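Local coordinates for protein aminotransferase (Paracoccus denitrificans, PDB 4GRX) that probably transfers amino groups between amine donors and carbonyl acceptors as a class III omega-aminotransferase, using pyridoxal phosphate bound to a lysine, at residues 106-111 with 343-348; 116-121 with 308-313; 141-146 with 316-321; 249-254 with 286-291. All coordinates share one frame; numbering follows the deposited sequence.

Contact 1: residues 106-111 with 343-348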
loop_
_atom_site.group_PDB
_atom_site.type_symbol
_atom_site.label_atom_id
_atom_site.label_comp_id
_atom_site.label_asym_id
_atom_site.label_seq_id
_atom_site.Cartn_x
_atom_site.Cartn_y
_atom_site.Cartn_z
ATOM N N VAL A 106 -19.847 0.712 1.647
ATOM C CA VAL A 106 -20.876 -0.018 2.376
ATOM C C VAL A 106 -21.390 -1.196 1.543
ATOM O O VAL A 106 -21.701 -2.263 2.085
ATOM C CB VAL A 106 -22.039 0.908 2.812
ATOM C CG1 VAL A 106 -23.045 0.152 3.665
ATOM C CG2 VAL A 106 -21.516 2.119 3.576
ATOM N N MET A 107 -21.448 -1.013 0.227
ATOM C CA MET A 107 -21.919 -2.065 -0.669
ATOM C C MET A 107 -20.960 -3.253 -0.790
ATOM O O MET A 107 -21.358 -4.407 -0.599
ATOM C CB MET A 107 -22.266 -1.490 -2.042
ATOM C CG MET A 107 -23.659 -0.877 -2.130
ATOM S SD MET A 107 -23.810 0.083 -3.649
ATOM C CE MET A 107 -25.563 0.507 -3.613
ATOM N N LEU A 108 -19.696 -2.969 -1.088
ATOM C CA LEU A 108 -18.693 -4.035 -1.198
ATOM C C LEU A 108 -18.523 -4.880 0.072
ATOM O O LEU A 108 -18.554 -6.116 -0.007
ATOM C CB LEU A 108 -17.350 -3.500 -1.669
ATOM C CG LEU A 108 -16.398 -4.625 -2.074
ATOM C CD1 LEU A 108 -16.860 -5.309 -3.351
ATOM C CD2 LEU A 108 -14.993 -4.080 -2.224
ATOM N N SER A 109 -18.361 -4.222 1.225
ATOM C CA SER A 109 -18.345 -4.921 2.522
ATOM C C SER A 109 -19.450 -5.977 2.587
ATOM O O SER A 109 -19.179 -7.152 2.813
ATOM C CB SER A 109 -18.498 -3.941 3.688
ATOM O OG SER A 109 -17.393 -3.067 3.810
ATOM N N GLU A 110 -20.689 -5.544 2.352
ATOM C CA GLU A 110 -21.855 -6.417 2.364
ATOM C C GLU A 110 -21.705 -7.559 1.366
ATOM O O GLU A 110 -21.902 -8.728 1.708
ATOM C CB GLU A 110 -23.091 -5.594 2.046
ATOM C CG GLU A 110 -24.406 -6.310 2.289
ATOM C CD GLU A 110 -25.566 -5.337 2.411
ATOM O OE1 GLU A 110 -25.582 -4.344 1.653
ATOM O OE2 GLU A 110 -26.463 -5.558 3.261
ATOM N N LYS A 111 -21.328 -7.208 0.138
ATOM C CA LYS A 111 -21.119 -8.196 -0.916
ATOM C C LYS A 111 -20.035 -9.205 -0.541
ATOM O O LYS A 111 -20.238 -10.421 -0.670
ATOM C CB LYS A 111 -20.798 -7.503 -2.247
ATOM C CG LYS A 111 -20.542 -8.435 -3.430
ATOM C CD LYS A 111 -21.608 -9.516 -3.643
ATOM C CE LYS A 111 -23.005 -8.956 -3.897
ATOM N NZ LYS A 111 -23.857 -9.872 -4.711
ATOM N N ALA A 343 -16.663 0.156 -6.307
ATOM C CA ALA A 343 -17.502 -0.016 -7.496
ATOM C C ALA A 343 -16.938 -1.056 -8.448
ATOM O O ALA A 343 -17.671 -1.934 -8.916
ATOM C CB ALA A 343 -17.659 1.303 -8.231
ATOM N N ILE A 344 -15.637 -0.945 -8.724
ATOM C CA ILE A 344 -14.964 -1.816 -9.673
ATOM C C ILE A 344 -14.969 -3.264 -9.186
ATOM O O ILE A 344 -15.208 -4.208 -9.959
ATOM C CB ILE A 344 -13.524 -1.323 -9.944
ATOM C CG1 ILE A 344 -13.561 -0.031 -10.782
ATOM C CG2 ILE A 344 -12.690 -2.415 -10.605
ATOM C CD1 ILE A 344 -12.214 0.629 -11.007
ATOM N N ALA A 345 -14.719 -3.426 -7.895
ATOM C CA ALA A 345 -14.697 -4.736 -7.285
ATOM C C ALA A 345 -16.085 -5.390 -7.369
ATOM O O ALA A 345 -16.194 -6.566 -7.713
ATOM C CB ALA A 345 -14.206 -4.642 -5.850
ATOM N N LEU A 346 -17.135 -4.630 -7.083
ATOM C CA LEU A 346 -18.493 -5.128 -7.244
ATOM C C LEU A 346 -18.678 -5.680 -8.652
ATOM O O LEU A 346 -19.061 -6.836 -8.823
ATOM C CB LEU A 346 -19.513 -4.025 -6.960
ATOM C CG LEU A 346 -19.767 -3.629 -5.496
ATOM C CD1 LEU A 346 -20.624 -2.371 -5.435
ATOM C CD2 LEU A 346 -20.404 -4.753 -4.686
ATOM N N LYS A 347 -18.367 -4.862 -9.656
ATOM C CA LYS A 347 -18.402 -5.294 -11.038
ATOM C C LYS A 347 -17.497 -6.494 -11.319
ATOM O O LYS A 347 -17.904 -7.422 -12.027
ATOM C CB LYS A 347 -18.044 -4.151 -11.981
ATOM C CG LYS A 347 -18.305 -4.471 -13.442
ATOM C CD LYS A 347 -19.793 -4.581 -13.717
ATOM C CE LYS A 347 -20.044 -5.281 -15.038
ATOM N NZ LYS A 347 -21.497 -5.492 -15.267
ATOM N N ALA A 348 -16.278 -6.476 -10.787
ATOM C CA ALA A 348 -15.357 -7.597 -11.013
ATOM C C ALA A 348 -15.884 -8.907 -10.406
ATOM O O ALA A 348 -15.866 -9.954 -11.062
ATOM C CB ALA A 348 -13.959 -7.280 -10.493
#
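Leu346 reaches over from helix 339-354 and sets its two methyls against successive turns of helix 103-115. CD1 rests 3.9 Å from CB of Met107, whereas CD2 lies 3.7 Å from CB of Lys111. CD2 also meets CD1 of Leu108 at 3.8 Å. Leu108 answers in the reverse direction: its CG stands anti to the backbone N (chi1 -168°), and both its methyls rest against CB of Ala345, with CD1 3.7 Å and CD2 3.8 Å from that carbon. The two helices, far apart in sequence, belong to the fold type I aminotransferase architecture; their axes run at 35° and approach to 9.3 Å, and no hydrogen bond crosses between the two segments. An alanine in place of Leu346 removes CG and both methyls and would probably open a gap facing CB of Met107 and Lys111 and leave Leu108 CD1 with less packing. Met107 leads away from the partner helix beyond CB, and Lys111 beyond CG. Lys111 bends at its second and third torsions and forms a weak, long ion pair with Glu114, while Met107 packs on Trp19 of the second subunit.

Contact 2: residues 116-121 with 308-313. With NA (sodium ion), chain E.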
loop_
_atom_site.group_PDB
_atom_site.type_symbol
_atom_site.label_atom_id
_atom_site.label_comp_id
_atom_site.label_asym_id
_atom_site.label_seq_id
_atom_site.Cartn_x
_atom_site.Cartn_y
_atom_site.Cartn_z
ATOM N N SER A 116 -17.956 -14.596 0.821
ATOM C CA SER A 116 -16.981 -15.225 1.689
ATOM C C SER A 116 -17.622 -16.485 2.232
ATOM O O SER A 116 -18.844 -16.588 2.236
ATOM C CB SER A 116 -16.584 -14.279 2.833
ATOM O OG SER A 116 -17.294 -14.558 4.033
ATOM N N PRO A 117 -16.812 -17.450 2.685
ATOM C CA PRO A 117 -17.369 -18.638 3.335
ATOM C C PRO A 117 -17.978 -18.388 4.722
ATOM O O PRO A 117 -18.674 -19.257 5.239
ATOM C CB PRO A 117 -16.161 -19.576 3.450
ATOM C CG PRO A 117 -14.956 -18.675 3.379
ATOM C CD PRO A 117 -15.358 -17.570 2.460
ATOM N N PHE A 118 -17.731 -17.223 5.315
ATOM C CA PHE A 118 -18.210 -16.934 6.678
ATOM C C PHE A 118 -19.693 -16.550 6.707
ATOM O O PHE A 118 -20.187 -15.921 5.756
ATOM C CB PHE A 118 -17.388 -15.799 7.309
ATOM C CG PHE A 118 -15.891 -15.946 7.154
ATOM C CD1 PHE A 118 -15.233 -17.095 7.594
ATOM C CD2 PHE A 118 -15.142 -14.919 6.596
ATOM C CE1 PHE A 118 -13.867 -17.226 7.463
ATOM C CE2 PHE A 118 -13.768 -15.041 6.463
ATOM C CZ PHE A 118 -13.129 -16.198 6.900
ATOM N N ASP A 119 -20.401 -16.896 7.784
ATOM C CA ASP A 119 -21.819 -16.481 7.906
ATOM C C ASP A 119 -22.028 -14.986 8.133
ATOM O O ASP A 119 -22.986 -14.408 7.630
ATOM C CB ASP A 119 -22.574 -17.291 8.968
ATOM C CG ASP A 119 -23.109 -18.605 8.425
ATOM O OD1 ASP A 119 -22.647 -19.034 7.339
ATOM O OD2 ASP A 119 -23.990 -19.209 9.078
ATOM N N ASN A 120 -21.139 -14.380 8.911
ATOM C CA ASN A 120 -21.099 -12.934 9.089
ATOM C C ASN A 120 -19.648 -12.544 9.335
ATOM O O ASN A 120 -18.792 -13.422 9.493
ATOM C CB ASN A 120 -21.988 -12.497 10.257
ATOM C CG ASN A 120 -21.550 -13.101 11.570
ATOM O OD1 ASN A 120 -20.563 -12.669 12.164
ATOM N ND2 ASN A 120 -22.270 -14.116 12.025
ATOM N N GLY A 121 -19.364 -11.247 9.365
ATOM C CA GLY A 121 -18.003 -10.803 9.579
ATOM C C GLY A 121 -17.789 -9.322 9.400
ATOM O O GLY A 121 -18.735 -8.558 9.322
ATOM N N ALA A 308 -8.321 -6.238 0.809
ATOM C CA ALA A 308 -9.333 -6.454 1.838
ATOM C C ALA A 308 -8.943 -7.541 2.819
ATOM O O ALA A 308 -8.519 -8.642 2.437
ATOM C CB ALA A 308 -10.680 -6.771 1.220
ATOM N N VAL A 309 -9.102 -7.208 4.091
ATOM C CA VAL A 309 -9.022 -8.163 5.177
ATOM C C VAL A 309 -10.474 -8.463 5.551
ATOM O O VAL A 309 -11.214 -7.532 5.929
ATOM C CB VAL A 309 -8.261 -7.537 6.365
ATOM C CG1 VAL A 309 -8.384 -8.381 7.629
ATOM C CG2 VAL A 309 -6.805 -7.326 5.993
ATOM N N ILE A 310 -10.884 -9.734 5.400
ATOM C CA ILE A 310 -12.215 -10.202 5.824
ATOM C C ILE A 310 -12.166 -11.098 7.075
ATOM O O ILE A 310 -11.838 -12.285 6.991
ATOM C CB ILE A 310 -12.943 -10.994 4.719
ATOM C CG1 ILE A 310 -12.870 -10.273 3.372
ATOM C CG2 ILE A 310 -14.397 -11.240 5.120
ATOM C CD1 ILE A 310 -13.382 -11.108 2.212
ATOM N N LEU A 311 -12.506 -10.540 8.229
ATOM C CA LEU A 311 -12.515 -11.323 9.466
ATOM C C LEU A 311 -13.761 -12.208 9.578
ATOM O O LEU A 311 -14.887 -11.712 9.438
ATOM C CB LEU A 311 -12.437 -10.394 10.679
ATOM C CG LEU A 311 -11.261 -9.420 10.773
ATOM C CD1 LEU A 311 -11.527 -8.364 11.836
ATOM C CD2 LEU A 311 -9.956 -10.153 11.051
ATOM N N GLY A 312 -13.561 -13.505 9.826
ATOM C CA GLY A 312 -14.659 -14.429 10.153
ATOM C C GLY A 312 -15.317 -14.044 11.478
ATOM O O GLY A 312 -14.777 -13.205 12.214
ATOM N N PRO A 313 -16.463 -14.665 11.813
ATOM C CA PRO A 313 -17.237 -14.250 13.007
ATOM C C PRO A 313 -16.431 -14.152 14.317
ATOM O O PRO A 313 -16.544 -13.153 15.039
ATOM C CB PRO A 313 -18.329 -15.321 13.129
ATOM C CG PRO A 313 -18.427 -15.932 11.772
ATOM C CD PRO A 313 -17.066 -15.825 11.134
HETATM NA NA NA E . -20.695 -15.578 3.589
HETATM O O HOH W 1 -21.386 -17.519 2.733
#
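Phe118 lays one face of its ring over Gly312, whose CA stands 3.5 Å from the ring centroid and only 10° off the normal, a CH-pi contact. CG of Phe118 is anti to its own carbonyl carbon (chi1 -47°), beside the backbone N, which starts the ring toward Gly312. At the side of the ring, CD2 meets CG2 of Ile310 at 4.0 Å, and nearer the backbone CB touches CD of Pro313 at 3.8 Å. Pro313 is met a second time by Asn120, whose OD1 lies 3.6 Å from its CB. Gly121 CA makes a bent, weak CA-H...O contact with Leu311 O at 3.2 Å. An alanine at Phe118 would take away the ring and is likely to leave Gly312 CA and Ile310 CG2 without their aromatic partner. The segments join the loop between helix 103-115 and edge strand 122-126 to the end of strand 307-311, its antiparallel neighbour in the seven-stranded sheet of the large domain; Gly312 is also the N-cap of helix 313-324. The loop itself is shaped by an ST turn, in which Phe118 N donates to Ser116 OG at 3.0 Å. Around that turn a sodium ion draws in backbone oxygens: Ser116 O at 2.5 Å and Phe118 O at 2.2 Å, joined by a water and by the carbonyls of Val113 and Glu114. The ion thus ties the last turn of helix 103-115 to the residue that carries the ring. Phe118 also packs on Ile293 of strand 292-295, the next strand of the sheet.

Contact 3: residues 141-146 with 316-321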
loop_
_atom_site.group_PDB
_atom_site.type_symbol
_atom_site.label_atom_id
_atom_site.label_comp_id
_atom_site.label_asym_id
_atom_site.label_seq_id
_atom_site.Cartn_x
_atom_site.Cartn_y
_atom_site.Cartn_z
ATOM N N TRP A 141 -1.481 -8.479 16.745
ATOM C CA TRP A 141 -0.775 -7.899 17.889
ATOM C C TRP A 141 -1.669 -7.119 18.807
ATOM O O TRP A 141 -1.667 -7.335 20.004
ATOM C CB TRP A 141 0.366 -7.015 17.435
ATOM C CG TRP A 141 1.441 -7.767 16.736
ATOM C CD1 TRP A 141 1.693 -9.126 16.798
ATOM C CD2 TRP A 141 2.469 -7.221 15.846
ATOM N NE1 TRP A 141 2.757 -9.451 16.015
ATOM C CE2 TRP A 141 3.283 -8.347 15.433
ATOM C CE3 TRP A 141 2.781 -5.951 15.372
ATOM C CZ2 TRP A 141 4.362 -8.195 14.571
ATOM C CZ3 TRP A 141 3.875 -5.799 14.523
ATOM C CH2 TRP A 141 4.641 -6.900 14.122
ATOM N N PHE A 142 -2.422 -6.183 18.239
ATOM C CA PHE A 142 -3.472 -5.434 18.942
ATOM C C PHE A 142 -4.374 -6.379 19.741
ATOM O O PHE A 142 -4.578 -6.189 20.939
ATOM C CB PHE A 142 -4.281 -4.637 17.899
ATOM C CG PHE A 142 -5.485 -3.920 18.447
ATOM C CD1 PHE A 142 -6.774 -4.339 18.100
ATOM C CD2 PHE A 142 -5.345 -2.806 19.273
ATOM C CE1 PHE A 142 -7.889 -3.687 18.582
ATOM C CE2 PHE A 142 -6.460 -2.154 19.769
ATOM C CZ PHE A 142 -7.731 -2.595 19.426
ATOM N N LEU A 143 -4.881 -7.418 19.076
ATOM C CA LEU A 143 -5.861 -8.305 19.665
ATOM C C LEU A 143 -5.329 -9.106 20.871
ATOM O O LEU A 143 -5.912 -9.049 21.954
ATOM C CB LEU A 143 -6.473 -9.211 18.595
ATOM C CG LEU A 143 -7.576 -10.153 19.086
ATOM C CD1 LEU A 143 -8.749 -9.388 19.685
ATOM C CD2 LEU A 143 -8.034 -11.061 17.966
ATOM N N HIS A 144 -4.233 -9.838 20.701
ATOM C CA HIS A 144 -3.672 -10.625 21.810
ATOM C C HIS A 144 -3.204 -9.769 22.964
ATOM O O HIS A 144 -3.395 -10.135 24.139
ATOM C CB HIS A 144 -2.575 -11.575 21.324
ATOM C CG HIS A 144 -2.999 -12.443 20.161
ATOM N ND1 HIS A 144 -4.066 -13.276 20.222
ATOM C CD2 HIS A 144 -2.473 -12.573 18.879
ATOM C CE1 HIS A 144 -4.208 -13.914 19.051
ATOM N NE2 HIS A 144 -3.238 -13.475 18.219
ATOM N N ALA A 145 -2.622 -8.605 22.661
ATOM C CA ALA A 145 -2.236 -7.669 23.735
ATOM C C ALA A 145 -3.463 -7.233 24.553
ATOM O O ALA A 145 -3.434 -7.251 25.777
ATOM C CB ALA A 145 -1.485 -6.464 23.187
ATOM N N ALA A 146 -4.544 -6.868 23.870
ATOM C CA ALA A 146 -5.751 -6.419 24.552
ATOM C C ALA A 146 -6.432 -7.564 25.287
ATOM O O ALA A 146 -7.229 -7.340 26.190
ATOM C CB ALA A 146 -6.708 -5.772 23.560
ATOM N N ALA A 316 -14.022 -11.239 14.209
ATOM C CA ALA A 316 -14.862 -10.044 14.132
ATOM C C ALA A 316 -15.363 -9.639 15.513
ATOM O O ALA A 316 -15.178 -8.500 15.913
ATOM C CB ALA A 316 -16.023 -10.250 13.174
ATOM N N LYS A 317 -15.973 -10.568 16.251
ATOM C CA LYS A 317 -16.414 -10.278 17.614
ATOM C C LYS A 317 -15.250 -9.730 18.435
ATOM O O LYS A 317 -15.319 -8.620 18.970
ATOM C CB LYS A 317 -16.968 -11.526 18.319
ATOM C CG LYS A 317 -18.277 -12.091 17.786
ATOM C CD LYS A 317 -19.041 -12.804 18.903
ATOM C CE LYS A 317 -19.610 -14.145 18.445
ATOM N NZ LYS A 317 -18.532 -15.156 18.209
ATOM N N ARG A 318 -14.183 -10.522 18.512
ATOM C CA ARG A 318 -13.048 -10.234 19.384
ATOM C C ARG A 318 -12.343 -8.901 19.083
ATOM O O ARG A 318 -12.061 -8.127 20.016
ATOM C CB ARG A 318 -12.075 -11.416 19.407
ATOM C CG ARG A 318 -12.542 -12.547 20.311
ATOM C CD ARG A 318 -11.854 -13.858 19.981
ATOM N NE ARG A 318 -10.436 -13.857 20.342
ATOM C CZ ARG A 318 -9.523 -14.642 19.778
ATOM N NH1 ARG A 318 -9.874 -15.495 18.821
ATOM N NH2 ARG A 318 -8.256 -14.565 20.165
ATOM N N VAL A 319 -12.097 -8.630 17.798
ATOM C CA VAL A 319 -11.496 -7.362 17.362
ATOM C C VAL A 319 -12.413 -6.194 17.719
ATOM O O VAL A 319 -11.971 -5.217 18.327
ATOM C CB VAL A 319 -11.178 -7.343 15.846
ATOM C CG1 VAL A 319 -10.791 -5.949 15.383
ATOM C CG2 VAL A 319 -10.073 -8.333 15.524
ATOM N N GLU A 320 -13.689 -6.317 17.357
ATOM C CA GLU A 320 -14.701 -5.305 17.663
ATOM C C GLU A 320 -14.726 -4.948 19.144
ATOM O O GLU A 320 -14.639 -3.767 19.488
ATOM C CB GLU A 320 -16.079 -5.772 17.206
ATOM C CG GLU A 320 -17.222 -4.919 17.718
ATOM C CD GLU A 320 -18.488 -5.726 17.938
ATOM O OE1 GLU A 320 -19.097 -6.160 16.929
ATOM O OE2 GLU A 320 -18.868 -5.921 19.119
ATOM N N ALA A 321 -14.843 -5.956 20.012
ATOM C CA ALA A 321 -14.824 -5.737 21.461
ATOM C C ALA A 321 -13.539 -5.041 21.906
ATOM O O ALA A 321 -13.582 -4.070 22.670
ATOM C CB ALA A 321 -14.996 -7.048 22.208
HETATM O O HOH W 2 -5.941 -13.389 22.333
#
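Leu143 carries the apolar part of this contact, its side chain crossing both Arg318 and Val319 at about a right angle. With CG anti to the backbone N (chi1 -177°), it projects from helix 129-146 onto helix 313-324. CD1 lies 3.9 Å from CB of Arg318 and 3.6 Å from that residue's backbone O, while CD2 meets CG2 of Val319 at 4.2 Å. Next to it the Phe142 ring turns an edge toward Val319 O, and this phenylalanine also packs on Val180 of the second subunit. The helices meet steeply, their axes at 74° and 9.8 Å apart, in the large domain beside the subunit interface.

A second kind of contact sets a methyl against a flat cation: Leu143 CD2 lies 4.0 Å above one face of the Arg318 guanidinium, offset toward its rim. The polar link is indirect. One water, lying in the plane of both flat groups, is hydrogen-bonded to His144 ND1 at 2.8 Å and receives a weak bond from Arg318 NH2 at 3.4 Å. The other ring nitrogen, His144 NE2, is hydrogen-bonded to Ala230 O.

The charge of Arg318 is met by salt bridges to Glu147 and Asp314, beyond the two segments; across the contact it offers Leu143 a flat surface, and its nearness, NH2 4.4 Å from ND1, would probably disfavour a positive charge on His144 as well.

Contact 4: residues 249-254 with 286-291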
loop_
_atom_site.group_PDB
_atom_site.type_symbol
_atom_site.label_atom_id
_atom_site.label_comp_id
_atom_site.label_asym_id
_atom_site.label_seq_id
_atom_site.Cartn_x
_atom_site.Cartn_y
_atom_site.Cartn_z
ATOM N N GLY A 249 -4.309 -33.512 2.170
ATOM C CA GLY A 249 -4.677 -33.587 3.583
ATOM C C GLY A 249 -3.865 -32.680 4.491
ATOM O O GLY A 249 -3.976 -32.744 5.723
ATOM N N TYR A 250 -3.064 -31.806 3.896
ATOM C CA TYR A 250 -2.256 -30.861 4.665
ATOM C C TYR A 250 -3.084 -29.995 5.600
ATOM O O TYR A 250 -2.831 -29.968 6.815
ATOM C CB TYR A 250 -1.442 -29.981 3.728
ATOM C CG TYR A 250 -0.647 -28.866 4.363
ATOM C CD1 TYR A 250 0.523 -29.131 5.080
ATOM C CD2 TYR A 250 -1.037 -27.530 4.206
ATOM C CE1 TYR A 250 1.290 -28.103 5.623
ATOM C CE2 TYR A 250 -0.287 -26.492 4.760
ATOM C CZ TYR A 250 0.879 -26.782 5.456
ATOM O OH TYR A 250 1.625 -25.767 5.991
ATOM N N PHE A 251 -4.063 -29.289 5.044
ATOM C CA PHE A 251 -4.843 -28.359 5.844
ATOM C C PHE A 251 -5.710 -29.069 6.864
ATOM O O PHE A 251 -5.937 -28.552 7.962
ATOM C CB PHE A 251 -5.657 -27.433 4.958
ATOM C CG PHE A 251 -4.835 -26.355 4.322
ATOM C CD1 PHE A 251 -4.575 -26.374 2.959
ATOM C CD2 PHE A 251 -4.289 -25.340 5.095
ATOM C CE1 PHE A 251 -3.811 -25.377 2.369
ATOM C CE2 PHE A 251 -3.516 -24.344 4.521
ATOM C CZ PHE A 251 -3.275 -24.359 3.152
ATOM N N GLN A 252 -6.132 -30.282 6.513
ATOM C CA GLN A 252 -6.867 -31.148 7.418
ATOM C C GLN A 252 -6.047 -31.570 8.627
ATOM O O GLN A 252 -6.590 -31.651 9.720
ATOM C CB GLN A 252 -7.429 -32.360 6.676
ATOM C CG GLN A 252 -8.632 -32.010 5.810
ATOM C CD GLN A 252 -8.280 -31.130 4.610
ATOM O OE1 GLN A 252 -7.159 -31.187 4.083
ATOM N NE2 GLN A 252 -9.237 -30.309 4.172
ATOM N N ALA A 253 -4.759 -31.844 8.437
ATOM C CA ALA A 253 -3.864 -32.139 9.567
ATOM C C ALA A 253 -3.414 -30.869 10.299
ATOM O O ALA A 253 -3.218 -30.891 11.514
ATOM C CB ALA A 253 -2.650 -32.926 9.103
ATOM N N ILE A 254 -3.249 -29.773 9.547
ATOM C CA ILE A 254 -2.716 -28.504 10.058
ATOM C C ILE A 254 -3.688 -27.719 10.941
ATOM O O ILE A 254 -3.294 -27.252 12.010
ATOM C CB ILE A 254 -2.162 -27.610 8.901
ATOM C CG1 ILE A 254 -0.775 -28.099 8.479
ATOM C CG2 ILE A 254 -2.074 -26.130 9.277
ATOM C CD1 ILE A 254 0.326 -27.792 9.466
ATOM N N TYR A 286 -9.759 -26.674 -1.131
ATOM C CA TYR A 286 -9.031 -27.565 -0.253
ATOM C C TYR A 286 -9.767 -27.823 1.047
ATOM O O TYR A 286 -9.213 -28.428 1.966
ATOM C CB TYR A 286 -7.600 -27.038 -0.034
ATOM C CG TYR A 286 -6.782 -27.178 -1.297
ATOM C CD1 TYR A 286 -6.228 -28.412 -1.659
ATOM C CD2 TYR A 286 -6.615 -26.104 -2.161
ATOM C CE1 TYR A 286 -5.509 -28.564 -2.831
ATOM C CE2 TYR A 286 -5.901 -26.249 -3.340
ATOM C CZ TYR A 286 -5.356 -27.481 -3.669
ATOM O OH TYR A 286 -4.653 -27.621 -4.841
ATOM N N ASP A 287 -11.013 -27.355 1.120
ATOM C CA ASP A 287 -11.975 -27.755 2.164
ATOM C C ASP A 287 -11.520 -27.495 3.618
ATOM O O ASP A 287 -11.473 -28.417 4.427
ATOM C CB ASP A 287 -12.362 -29.236 1.972
ATOM C CG ASP A 287 -13.747 -29.577 2.538
ATOM O OD1 ASP A 287 -14.739 -28.895 2.178
ATOM O OD2 ASP A 287 -13.853 -30.554 3.321
ATOM N N PHE A 288 -11.162 -26.248 3.933
ATOM C CA PHE A 288 -10.903 -25.838 5.322
ATOM C C PHE A 288 -11.554 -24.488 5.602
ATOM O O PHE A 288 -11.785 -23.721 4.672
ATOM C CB PHE A 288 -9.396 -25.813 5.661
ATOM C CG PHE A 288 -8.621 -24.724 4.967
ATOM C CD1 PHE A 288 -7.973 -24.973 3.768
ATOM C CD2 PHE A 288 -8.536 -23.449 5.519
ATOM C CE1 PHE A 288 -7.253 -23.977 3.133
ATOM C CE2 PHE A 288 -7.827 -22.450 4.886
ATOM C CZ PHE A 288 -7.178 -22.717 3.693
ATOM N N MET A 289 -11.848 -24.224 6.880
ATOM C CA MET A 289 -12.408 -22.946 7.341
ATOM C C MET A 289 -11.341 -22.077 8.035
ATOM O O MET A 289 -10.841 -22.442 9.096
ATOM C CB MET A 289 -13.596 -23.181 8.288
ATOM C CG MET A 289 -14.380 -21.914 8.636
ATOM S SD MET A 289 -15.147 -21.092 7.206
ATOM C CE MET A 289 -16.612 -22.093 6.936
ATOM N N PRO A 290 -10.981 -20.928 7.427
ATOM C CA PRO A 290 -10.004 -20.054 8.064
ATOM C C PRO A 290 -10.705 -19.153 9.050
ATOM O O PRO A 290 -11.929 -19.080 9.040
ATOM C CB PRO A 290 -9.460 -19.233 6.898
ATOM C CG PRO A 290 -10.626 -19.121 5.976
ATOM C CD PRO A 290 -11.391 -20.417 6.102
ATOM N N ASP A 291 -9.930 -18.500 9.904
ATOM C CA ASP A 291 -10.445 -17.526 10.825
ATOM C C ASP A 291 -10.548 -16.158 10.150
ATOM O O ASP A 291 -11.294 -15.299 10.601
ATOM C CB ASP A 291 -9.546 -17.453 12.048
ATOM C CG ASP A 291 -9.443 -18.777 12.777
ATOM O OD1 ASP A 291 -10.510 -19.335 13.119
ATOM O OD2 ASP A 291 -8.299 -19.251 13.037
#
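Gln252 NE2 points at the end of helix 282-285, where it donates to Tyr286 O over 2.9 Å in a nearly straight bond (165° at the hydrogen). The carbonyl oxygen lies in the plane of the glutamine amide. Asp287 O is also 2.9 Å from NE2. A bend at the second torsion of Gln252 (chi2 68°) sets CD, which carries the amide, beside the end of that helix. Asp287, with positive phi, is the C-prime residue of a Schellman motif that closes helix 282-285, and this turn brings the Tyr286 carbonyl to the amide. Helix 250-260 lies in the beta-alpha-beta crossover between the parallel strands 229-234 and 265-268 of the central sheet, while 286-291 leads on into strand 292-295, the next parallel neighbour.

One residue earlier on helix 250-260, Phe251 stacks face to face on Phe288, centroids 4.2 Å apart and planes at 26°. The overlap is uneven: Phe288 CE1 stands 3.5 Å above the Phe251 ring, over its centre, whereas Phe251 CD2 falls toward the rim of the Phe288 ring. CD2 of Tyr250 stands 3.7 Å above the opposite face of Phe251, over its centre, so the ring is sandwiched. Tyr286 adds its CB, 4.3 Å from Phe251 CD1, and sends its ring away onto Pro245 and Pro246. Toward the sheet, Phe251 packs on Ala234 of strand 229-234, and Phe288 on Met265 and Ser267 of strand 265-268.

Overall arrangement
Contacts 2, 3 and 4 lie on or beside the seven-stranded sheet. Contact 2 is central: its centre is about 14 Å from that of contact 1, 15 Å from contact 3 and 16 Å from contact 4. Its first segment is the loop that follows helix 103-115, the helix of contact 1; its second runs from strand 307-311 into helix 313-324 of contact 3, where Leu311 packs on Val319. Contact 4 meets it through Asp291 O and Gly312 N, probably a hydrogen bond, and through Met289 and Pro290 beside Phe118. Along the chain, contact 1 brackets the others, contacts 2 and 3 alternate, and contact 4 is innermost. Contacts 1, 2 and 3 touch the second subunit, so these three lie near the dimer interface.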